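Local coordinates for genome polyprotein (Chicken sicinivirus JSY, PDB 6QWT) that contains the 3Dpol domain, an RNA-dependent RNA polymerase that probably copies the viral RNA genome, at residues L89-A94 / Y132-E137; R121-V126 / A178-I183; A144-P149 / R187-G192; I257-S262 / D266-Y271. One frame throughout, in Å; residues are numbered along the deposited sequence.

How the contacts relate
All four contacts are apolar, and none has a hydrogen bond running directly between its two segments, yet their settings differ. Contact 1 lies at the surface and admits an imidazole face and a methionine sulfur; contacts 2, 3 and 4 are buried and rely on aliphatic branches, with a phenylalanine edge in contact 2 and a methionine methyl in contact 3. Contacts 1 and 2 take opposite strands of one hairpin, joined by backbone bonds. Helix 136-147 begins in the second segment of contact 1 and ends in contact 3, while helix 180-189 starts in contact 2 and finishes in contact 3. Contact 4 lies beside contact 3, the centres about 7 Å apart.

Contact 1: L89-A94 / Y132-E137; sequences LTMLEA and YHPCPE
L92 lays its CD2 methyl over one face of the H133 imidazole, nearly centred, 3.7 Å from the ring centroid and only 9° off the ring normal. This is a CH-pi contact made by a single branch: the other methyl, CD1, reaches no farther than the CE1 margin of the ring. L92 directs CG away from its own carbonyl carbon (chi1 -82°), which carries the fork from the helix flank to the strand. The same CD2 sits close to the backbone as well, 3.3 Å from Y132 O, so one methyl rests on both the ring and the peptide leading into it. The imidazole is also held from its far end, where NE2 is hydrogen-bonded to D129 in the turn of the hairpin.

One residue earlier, M91 extends with CG anti to its backbone N and bends only at its last torsion (chi3 -59°). Its SD comes to 3.8 Å from P134 CG, sulfur against the proline ring, while Y139, I142 and E143 of helix 136-147 complete the surroundings of the thioether.

Both touching residues belong to the first turn of helix 91-96, whose start is fixed by T90: E93 N bonds to T90 OG1 at 3.0 Å, and T90 N returns a bond to E93 OE1 at 3.2 Å. The whole is therefore a helix N-terminus with a capping box, set against the second strand of the antiparallel hairpin 124-126/132-134, consistent with the fingers of a right-hand polymerase.

Contact 2: R121-V126 / A178-I183; sequences RSLFDV and APIHAI
I180, which follows the N-cap residue P179 and opens helix 180-189, meets L123 and F124 where a short 3-10 turn runs into a strand; the start of the helix thus packs on the beginning of the antiparallel β-hairpin 124-126/132-134.

I180 does all the touching from its side, and its two branches divide the work. CG1 runs anti to the backbone N (chi1 180°) and arrives at the edge of the F124 ring, near the ring plane, with CZ the nearest atom at 4.2 Å. CG2, lodged between the backbone N and the carbonyl carbon, meets L123 CD1 at 3.8 Å, the leucine and isoleucine running antiparallel past one another. L123 and F124 thus each take a different branch of one isoleucine, and L138 of helix 136-147 packs on both of them.

H181 turns elsewhere: its ND1 is hydrogen-bonded to W114 NE1, and the two rings meet with planes at about 70°, so the imidazole is fixed in rotation beside the apolar patch. A182 comes next, its CA packing on the sulfur of C145, a residue of contact 3, while its backbone O accepts a hydrogen bond from the Y271 hydroxyl. With I183 the first helical turn closes, its backbone N bonding to P179 O at 3.0 Å.

Contact 3: A144-P149 / R187-G192; sequences ACLHNP and RMLFGG
L146 and L189 mark the closest backbone approach, their CA atoms 8.4 Å apart, a spacing that leaves the gap to be filled by side chains alone. Each lies near the C-terminal end of its helix: helix 136-147 finishes just before N148, whose backbone N still bonds to A144 O, and helix 180-189 gives way at F190 to helix 191-198.

L146 supplies the whole of one side, and its fork faces two consecutive residues of the other helix. CD1 meets the terminal methyl of M188, 3.7 Å from CE; chi3 of M188 (70°) turns CE toward CD1, and the two side chains meet at about a right angle. CD2 packs instead on L189, lying 3.9 Å from CG and almost as close to L189 CD2, the two leucines pointing opposite ways as they overlap.

A185, one turn back on helix 180-189, adds to the cover of L146, and I263 touches L189. M188 also contacts M91 and A94, while its backbone is hydrogen-bonded to that of L89. The C-terminal ends of helices 136-147 and 180-189 are thus packed together through a buried apolar cluster, in what are probably the polymerase fingers.

Contact 4: I257-S262 / D266-Y271; sequences IQLPPS and DAVQKY
V268 is met by two residues earlier in the sequence, both on the same methyl. I257 brings its CD1 to 4.1 Å from V268 CG1. L259 adds its CD2 at 4.3 Å from V268 CG1, while its other branch, CD1, turns to the first helical residue and stands 4.3 Å from A267 CB. V268 holds CG1 anti to its own carbonyl carbon (chi1 -82°), which brings this one methyl within contact of both the isoleucine and the leucine. The distances are all a little loose, van der Waals contacts without any polar bond.

Between I257 and L259 the CB of Q258 leaves the backbone away from the helix, as expected of an extended backbone, and the side-chain NE2 bonds to I256 O. That extension is part of a small parallel pairing of 257-258 with strand 86-87, where Q258 joins L86 through the backbone. The fold here is an extended, proline-containing connection between helix 243-256 and helix 267-276: the first helix ends, the chain stretches out, turns through P260 and P261, and enters the second helix, which leads into strand 277-282 of the five-stranded sheet.

Helix 267-276 begins with the bond from K270 N to D266 O, 3.0 Å long. Farther out, A254 of helix 243-256 touches V268, T88 packs on I257 and L259, and L189 reaches L259. One turn along, Y271 OH is hydrogen-bonded to the backbone O of A182, tying helix 267-276 to helix 180-189.

Contact 1: L89-A94 / Y132-E137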
# COMPACT_ATOMS: atom_id res chain seq x y z
N LEU A 89 1.96 -6.62 21.35
CA LEU A 89 0.57 -6.95 21.61
C LEU A 89 0.45 -8.41 22.02
O LEU A 89 1.21 -9.27 21.57
CB LEU A 89 -0.29 -6.70 20.37
CG LEU A 89 -0.44 -5.26 19.87
CD1 LEU A 89 -1.52 -5.19 18.79
CD2 LEU A 89 -0.76 -4.31 21.01
N THR A 90 -0.51 -8.68 22.89
CA THR A 90 -0.86 -10.06 23.20
C THR A 90 -1.41 -10.74 21.95
O THR A 90 -1.84 -10.09 21.00
CB THR A 90 -1.89 -10.12 24.33
OG1 THR A 90 -3.14 -9.63 23.86
CG2 THR A 90 -1.43 -9.29 25.52
N MET A 91 -1.39 -12.08 21.96
CA MET A 91 -1.90 -12.81 20.81
C MET A 91 -3.38 -12.53 20.58
O MET A 91 -3.82 -12.40 19.44
CB MET A 91 -1.67 -14.31 20.99
CG MET A 91 -2.11 -15.12 19.79
SD MET A 91 -1.91 -16.89 20.01
CE MET A 91 -0.15 -17.01 20.32
N LEU A 92 -4.15 -12.42 21.67
CA LEU A 92 -5.57 -12.12 21.54
C LEU A 92 -5.80 -10.71 21.03
O LEU A 92 -6.72 -10.46 20.25
CB LEU A 92 -6.27 -12.34 22.88
CG LEU A 92 -6.64 -13.79 23.19
CD1 LEU A 92 -6.77 -14.00 24.69
CD2 LEU A 92 -7.93 -14.17 22.48
N GLU A 93 -4.98 -9.75 21.48
CA GLU A 93 -5.08 -8.39 20.96
C GLU A 93 -4.72 -8.34 19.49
O GLU A 93 -5.37 -7.63 18.71
CB GLU A 93 -4.19 -7.45 21.77
CG GLU A 93 -4.83 -6.92 23.04
CD GLU A 93 -3.85 -6.17 23.92
OE1 GLU A 93 -2.65 -6.53 23.93
OE2 GLU A 93 -4.28 -5.22 24.61
N ALA A 94 -3.69 -9.08 19.08
CA ALA A 94 -3.30 -9.09 17.67
C ALA A 94 -4.40 -9.67 16.79
O ALA A 94 -4.53 -9.28 15.63
CB ALA A 94 -2.00 -9.86 17.49
N TYR A 132 -12.11 -13.91 19.44
CA TYR A 132 -11.62 -15.01 18.63
C TYR A 132 -10.37 -15.60 19.27
O TYR A 132 -9.45 -14.87 19.64
CB TYR A 132 -11.31 -14.54 17.21
CG TYR A 132 -12.52 -14.30 16.35
CD1 TYR A 132 -13.34 -15.36 15.97
CD2 TYR A 132 -12.84 -13.03 15.91
CE1 TYR A 132 -14.45 -15.15 15.18
CE2 TYR A 132 -13.95 -12.81 15.12
CZ TYR A 132 -14.75 -13.87 14.75
OH TYR A 132 -15.86 -13.66 13.96
N HIS A 133 -10.35 -16.93 19.40
CA HIS A 133 -9.19 -17.65 19.88
C HIS A 133 -8.66 -18.58 18.80
O HIS A 133 -9.46 -19.19 18.08
CB HIS A 133 -9.52 -18.46 21.14
CG HIS A 133 -9.95 -17.62 22.31
ND1 HIS A 133 -9.24 -17.58 23.49
CD2 HIS A 133 -11.01 -16.80 22.48
CE1 HIS A 133 -9.85 -16.77 24.34
NE2 HIS A 133 -10.92 -16.28 23.74
N PRO A 134 -7.35 -18.71 18.67
CA PRO A 134 -6.81 -19.64 17.66
C PRO A 134 -7.04 -21.09 18.07
O PRO A 134 -6.99 -21.43 19.26
CB PRO A 134 -5.32 -19.30 17.63
CG PRO A 134 -5.03 -18.77 19.00
CD PRO A 134 -6.28 -18.03 19.42
N CYS A 135 -7.30 -21.93 17.08
CA CYS A 135 -7.37 -23.36 17.33
C CYS A 135 -5.99 -23.86 17.76
O CYS A 135 -4.98 -23.20 17.51
CB CYS A 135 -7.84 -24.10 16.07
SG CYS A 135 -6.75 -23.94 14.64
N PRO A 136 -5.93 -25.02 18.44
CA PRO A 136 -4.63 -25.50 18.94
C PRO A 136 -3.55 -25.59 17.88
O PRO A 136 -2.36 -25.47 18.21
CB PRO A 136 -4.98 -26.87 19.52
CG PRO A 136 -6.40 -26.75 19.92
CD PRO A 136 -7.04 -25.87 18.89
N GLU A 137 -3.91 -25.79 16.62
CA GLU A 137 -2.91 -25.89 15.56
C GLU A 137 -2.42 -24.52 15.11
O GLU A 137 -1.23 -24.36 14.82
CB GLU A 137 -3.48 -26.68 14.38
CG GLU A 137 -3.55 -28.18 14.62
CD GLU A 137 -4.90 -28.62 15.16
OE1 GLU A 137 -5.93 -28.12 14.66
OE2 GLU A 137 -4.92 -29.45 16.09

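Contact 2: R121-V126 / A178-I183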
# COMPACT_ATOMS: atom_id res chain seq x y z
N ARG A 121 -11.63 -18.07 8.77
CA ARG A 121 -12.59 -18.20 9.86
C ARG A 121 -12.56 -19.59 10.50
O ARG A 121 -12.83 -19.73 11.70
CB ARG A 121 -14.00 -17.88 9.34
CG ARG A 121 -15.11 -18.03 10.37
CD ARG A 121 -14.87 -17.14 11.59
NE ARG A 121 -15.86 -17.37 12.64
CZ ARG A 121 -15.74 -18.29 13.59
NH1 ARG A 121 -14.67 -19.07 13.63
NH2 ARG A 121 -16.69 -18.42 14.51
N SER A 122 -12.21 -20.62 9.72
CA SER A 122 -12.21 -21.98 10.25
C SER A 122 -11.18 -22.19 11.35
O SER A 122 -11.36 -23.10 12.17
CB SER A 122 -11.96 -22.98 9.12
OG SER A 122 -13.00 -22.92 8.15
N LEU A 123 -10.13 -21.39 11.39
CA LEU A 123 -9.04 -21.59 12.33
C LEU A 123 -9.27 -20.95 13.70
O LEU A 123 -8.39 -21.04 14.56
CB LEU A 123 -7.73 -21.06 11.74
CG LEU A 123 -7.35 -21.65 10.38
CD1 LEU A 123 -6.36 -20.75 9.66
CD2 LEU A 123 -6.78 -23.04 10.56
N PHE A 124 -10.43 -20.33 13.92
CA PHE A 124 -10.71 -19.63 15.16
C PHE A 124 -12.01 -20.12 15.78
O PHE A 124 -12.96 -20.48 15.07
CB PHE A 124 -10.79 -18.11 14.95
CG PHE A 124 -9.53 -17.50 14.38
CD1 PHE A 124 -8.52 -17.06 15.21
CD2 PHE A 124 -9.38 -17.38 13.01
CE1 PHE A 124 -7.37 -16.50 14.68
CE2 PHE A 124 -8.23 -16.82 12.48
CZ PHE A 124 -7.22 -16.38 13.32
N ASP A 125 -12.04 -20.12 17.11
CA ASP A 125 -13.24 -20.41 17.88
C ASP A 125 -13.61 -19.18 18.70
O ASP A 125 -12.73 -18.52 19.27
CB ASP A 125 -13.03 -21.61 18.81
CG ASP A 125 -12.42 -22.80 18.09
OD1 ASP A 125 -12.94 -23.18 17.02
OD2 ASP A 125 -11.42 -23.35 18.59
N VAL A 126 -14.90 -18.88 18.76
CA VAL A 126 -15.38 -17.73 19.53
C VAL A 126 -15.47 -18.14 20.99
O VAL A 126 -16.28 -18.99 21.36
CB VAL A 126 -16.73 -17.22 19.00
CG1 VAL A 126 -17.23 -16.06 19.85
CG2 VAL A 126 -16.60 -16.81 17.54
N ALA A 178 0.90 -13.06 2.99
CA ALA A 178 1.57 -13.82 4.04
C ALA A 178 0.57 -14.76 4.72
O ALA A 178 -0.64 -14.51 4.71
CB ALA A 178 2.19 -12.88 5.06
N PRO A 179 1.05 -15.85 5.32
CA PRO A 179 0.14 -16.76 6.01
C PRO A 179 -0.35 -16.18 7.33
O PRO A 179 0.27 -15.29 7.92
CB PRO A 179 0.99 -18.02 6.24
CG PRO A 179 2.40 -17.53 6.22
CD PRO A 179 2.44 -16.35 5.29
N ILE A 180 -1.48 -16.72 7.80
CA ILE A 180 -2.18 -16.14 8.95
C ILE A 180 -1.32 -16.21 10.21
O ILE A 180 -1.34 -15.30 11.04
CB ILE A 180 -3.55 -16.82 9.14
CG1 ILE A 180 -4.28 -16.23 10.35
CG2 ILE A 180 -3.39 -18.34 9.28
CD1 ILE A 180 -4.60 -14.76 10.21
N HIS A 181 -0.54 -17.29 10.37
CA HIS A 181 0.29 -17.40 11.57
C HIS A 181 1.46 -16.42 11.53
O HIS A 181 1.90 -15.95 12.59
CB HIS A 181 0.78 -18.83 11.76
CG HIS A 181 1.67 -19.33 10.66
ND1 HIS A 181 1.20 -19.64 9.40
CD2 HIS A 181 3.00 -19.61 10.64
CE1 HIS A 181 2.20 -20.07 8.65
NE2 HIS A 181 3.30 -20.06 9.38
N ALA A 182 1.97 -16.10 10.34
CA ALA A 182 3.01 -15.08 10.24
C ALA A 182 2.44 -13.69 10.45
O ALA A 182 3.13 -12.80 10.95
CB ALA A 182 3.71 -15.17 8.88
N ILE A 183 1.17 -13.48 10.07
CA ILE A 183 0.56 -12.16 10.24
C ILE A 183 0.29 -11.89 11.71
O ILE A 183 0.56 -10.78 12.21
CB ILE A 183 -0.72 -12.07 9.39
CG1 ILE A 183 -0.37 -11.70 7.95
CG2 ILE A 183 -1.69 -11.06 9.99
CD1 ILE A 183 -1.33 -12.24 6.94

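Contact 3: A144-P149 / R187-G192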
# COMPACT_ATOMS: atom_id res chain seq x y z
N ALA A 144 5.60 -21.04 16.99
CA ALA A 144 6.79 -21.45 16.25
C ALA A 144 7.31 -20.33 15.36
O ALA A 144 8.53 -20.23 15.14
CB ALA A 144 6.49 -22.69 15.40
N CYS A 145 6.42 -19.49 14.84
CA CYS A 145 6.85 -18.37 14.01
C CYS A 145 7.59 -17.32 14.84
O CYS A 145 8.53 -16.69 14.34
CB CYS A 145 5.65 -17.74 13.30
SG CYS A 145 6.10 -16.52 12.05
N LEU A 146 7.18 -17.13 16.10
CA LEU A 146 7.86 -16.16 16.95
C LEU A 146 9.29 -16.58 17.27
O LEU A 146 10.14 -15.72 17.51
CB LEU A 146 7.06 -15.96 18.24
CG LEU A 146 5.74 -15.20 18.07
CD1 LEU A 146 4.91 -15.31 19.34
CD2 LEU A 146 6.01 -13.74 17.72
N HIS A 147 9.56 -17.89 17.27
CA HIS A 147 10.91 -18.38 17.53
C HIS A 147 11.72 -18.61 16.26
O HIS A 147 12.95 -18.63 16.32
CB HIS A 147 10.84 -19.68 18.34
CG HIS A 147 10.38 -19.48 19.75
ND1 HIS A 147 9.06 -19.59 20.12
CD2 HIS A 147 11.07 -19.17 20.88
CE1 HIS A 147 8.95 -19.36 21.42
NE2 HIS A 147 10.15 -19.10 21.90
N ASN A 148 11.05 -18.78 15.12
CA ASN A 148 11.71 -19.02 13.85
C ASN A 148 10.77 -18.61 12.72
O ASN A 148 9.98 -19.44 12.25
CB ASN A 148 12.11 -20.49 13.73
CG ASN A 148 12.67 -20.84 12.36
OD1 ASN A 148 13.40 -20.05 11.76
ND2 ASN A 148 12.33 -22.02 11.86
N PRO A 149 10.81 -17.35 12.28
CA PRO A 149 9.85 -16.90 11.26
C PRO A 149 10.14 -17.49 9.88
O PRO A 149 10.69 -16.81 9.01
CB PRO A 149 10.02 -15.37 11.27
CG PRO A 149 11.43 -15.16 11.75
CD PRO A 149 11.71 -16.28 12.72
N ARG A 187 1.84 -8.95 13.93
CA ARG A 187 1.02 -8.00 14.69
C ARG A 187 1.33 -8.06 16.18
O ARG A 187 1.04 -7.10 16.89
CB ARG A 187 -0.46 -8.27 14.44
CG ARG A 187 -0.90 -8.08 13.00
CD ARG A 187 -2.36 -8.44 12.81
NE ARG A 187 -3.16 -7.27 12.46
CZ ARG A 187 -4.12 -6.76 13.22
NH1 ARG A 187 -4.43 -7.33 14.38
NH2 ARG A 187 -4.78 -5.69 12.82
N MET A 188 1.89 -9.16 16.66
CA MET A 188 2.32 -9.19 18.05
C MET A 188 3.60 -8.38 18.24
O MET A 188 3.66 -7.49 19.09
CB MET A 188 2.51 -10.64 18.51
CG MET A 188 1.21 -11.40 18.71
SD MET A 188 1.47 -13.16 19.02
CE MET A 188 2.19 -13.12 20.66
N LEU A 189 4.62 -8.67 17.43
CA LEU A 189 5.92 -8.03 17.60
C LEU A 189 5.86 -6.53 17.31
O LEU A 189 6.44 -5.73 18.04
CB LEU A 189 6.96 -8.69 16.69
CG LEU A 189 7.28 -10.16 16.94
CD1 LEU A 189 8.16 -10.70 15.82
CD2 LEU A 189 7.96 -10.32 18.28
N PHE A 190 5.16 -6.15 16.24
CA PHE A 190 5.14 -4.77 15.77
C PHE A 190 3.82 -4.06 16.03
O PHE A 190 3.63 -2.93 15.56
CB PHE A 190 5.48 -4.72 14.28
CG PHE A 190 6.80 -5.35 13.94
CD1 PHE A 190 7.98 -4.63 14.09
CD2 PHE A 190 6.86 -6.65 13.48
CE1 PHE A 190 9.20 -5.21 13.78
CE2 PHE A 190 8.08 -7.23 13.16
CZ PHE A 190 9.25 -6.51 13.31
N GLY A 191 2.90 -4.69 16.76
CA GLY A 191 1.59 -4.08 16.99
C GLY A 191 1.67 -2.77 17.74
O GLY A 191 0.89 -1.85 17.48
N GLY A 192 2.60 -2.67 18.70
CA GLY A 192 2.81 -1.40 19.37
C GLY A 192 3.24 -0.30 18.42
O GLY A 192 2.78 0.84 18.52

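Contact 4: I257-S262 / D266-Y271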
# COMPACT_ATOMS: atom_id res chain seq x y z
N ILE A 257 11.39 -1.63 20.63
CA ILE A 257 10.32 -2.55 20.98
C ILE A 257 10.76 -3.42 22.16
O ILE A 257 11.78 -4.11 22.08
CB ILE A 257 9.91 -3.42 19.78
CG1 ILE A 257 9.24 -2.55 18.71
CG2 ILE A 257 8.98 -4.54 20.22
CD1 ILE A 257 9.14 -3.22 17.36
N GLN A 258 9.99 -3.38 23.24
CA GLN A 258 10.28 -4.16 24.44
C GLN A 258 9.59 -5.51 24.34
O GLN A 258 8.36 -5.58 24.20
CB GLN A 258 9.82 -3.41 25.69
CG GLN A 258 10.26 -1.95 25.74
CD GLN A 258 11.77 -1.81 25.80
OE1 GLN A 258 12.43 -2.40 26.65
NE2 GLN A 258 12.32 -1.01 24.89
N LEU A 259 10.37 -6.58 24.42
CA LEU A 259 9.85 -7.92 24.20
C LEU A 259 9.45 -8.59 25.51
O LEU A 259 10.12 -8.38 26.54
CB LEU A 259 10.88 -8.79 23.48
CG LEU A 259 11.22 -8.36 22.05
CD1 LEU A 259 12.27 -9.28 21.44
CD2 LEU A 259 9.97 -8.33 21.18
N PRO A 260 8.38 -9.37 25.51
CA PRO A 260 7.98 -10.10 26.72
C PRO A 260 8.85 -11.32 26.93
O PRO A 260 9.59 -11.72 26.02
CB PRO A 260 6.52 -10.48 26.42
CG PRO A 260 6.49 -10.64 24.95
CD PRO A 260 7.47 -9.64 24.38
N PRO A 261 8.79 -11.95 28.11
CA PRO A 261 9.73 -13.06 28.39
C PRO A 261 9.59 -14.26 27.47
O PRO A 261 10.57 -14.98 27.26
CB PRO A 261 9.40 -13.43 29.84
CG PRO A 261 8.73 -12.23 30.41
CD PRO A 261 7.96 -11.63 29.28
N SER A 262 8.40 -14.51 26.91
CA SER A 262 8.17 -15.71 26.11
C SER A 262 8.73 -15.61 24.69
O SER A 262 8.55 -16.55 23.91
CB SER A 262 6.68 -16.02 26.03
OG SER A 262 5.92 -14.84 25.77
N ASP A 266 16.04 -11.59 19.95
CA ASP A 266 16.33 -11.11 18.61
C ASP A 266 15.16 -11.30 17.65
O ASP A 266 15.36 -11.30 16.43
CB ASP A 266 17.58 -11.81 18.06
CG ASP A 266 17.39 -13.31 17.87
OD1 ASP A 266 16.61 -13.93 18.62
OD2 ASP A 266 18.03 -13.87 16.95
N ALA A 267 13.94 -11.46 18.18
CA ALA A 267 12.80 -11.76 17.32
C ALA A 267 12.50 -10.62 16.36
O ALA A 267 12.02 -10.86 15.25
CB ALA A 267 11.56 -12.05 18.18
N VAL A 268 12.78 -9.39 16.76
CA VAL A 268 12.53 -8.24 15.90
C VAL A 268 13.40 -8.31 14.65
O VAL A 268 12.89 -8.25 13.52
CB VAL A 268 12.76 -6.94 16.69
CG1 VAL A 268 11.53 -6.60 17.52
CG2 VAL A 268 13.95 -7.12 17.62
N GLN A 269 14.72 -8.45 14.83
CA GLN A 269 15.61 -8.53 13.68
C GLN A 269 15.31 -9.76 12.83
O GLN A 269 15.38 -9.71 11.59
CB GLN A 269 17.07 -8.56 14.14
CG GLN A 269 17.56 -7.25 14.75
CD GLN A 269 17.73 -7.35 16.25
OE1 GLN A 269 16.94 -7.99 16.94
NE2 GLN A 269 18.77 -6.70 16.77
N LYS A 270 14.97 -10.88 13.47
CA LYS A 270 14.72 -12.11 12.73
C LYS A 270 13.44 -12.00 11.90
O LYS A 270 13.37 -12.51 10.78
CB LYS A 270 14.65 -13.30 13.68
CG LYS A 270 16.02 -13.73 14.22
CD LYS A 270 16.68 -14.76 13.31
CE LYS A 270 18.14 -15.00 13.69
NZ LYS A 270 19.08 -14.23 12.83
N TYR A 271 12.41 -11.34 12.44
CA TYR A 271 11.19 -11.17 11.65
C TYR A 271 11.41 -10.24 10.48
O TYR A 271 10.88 -10.47 9.38
CB TYR A 271 10.04 -10.67 12.53
CG TYR A 271 8.69 -10.79 11.85
CD1 TYR A 271 7.88 -11.90 12.07
CD2 TYR A 271 8.24 -9.81 10.97
CE1 TYR A 271 6.65 -12.02 11.44
CE2 TYR A 271 7.02 -9.93 10.34
CZ TYR A 271 6.22 -11.03 10.57
OH TYR A 271 5.00 -11.15 9.95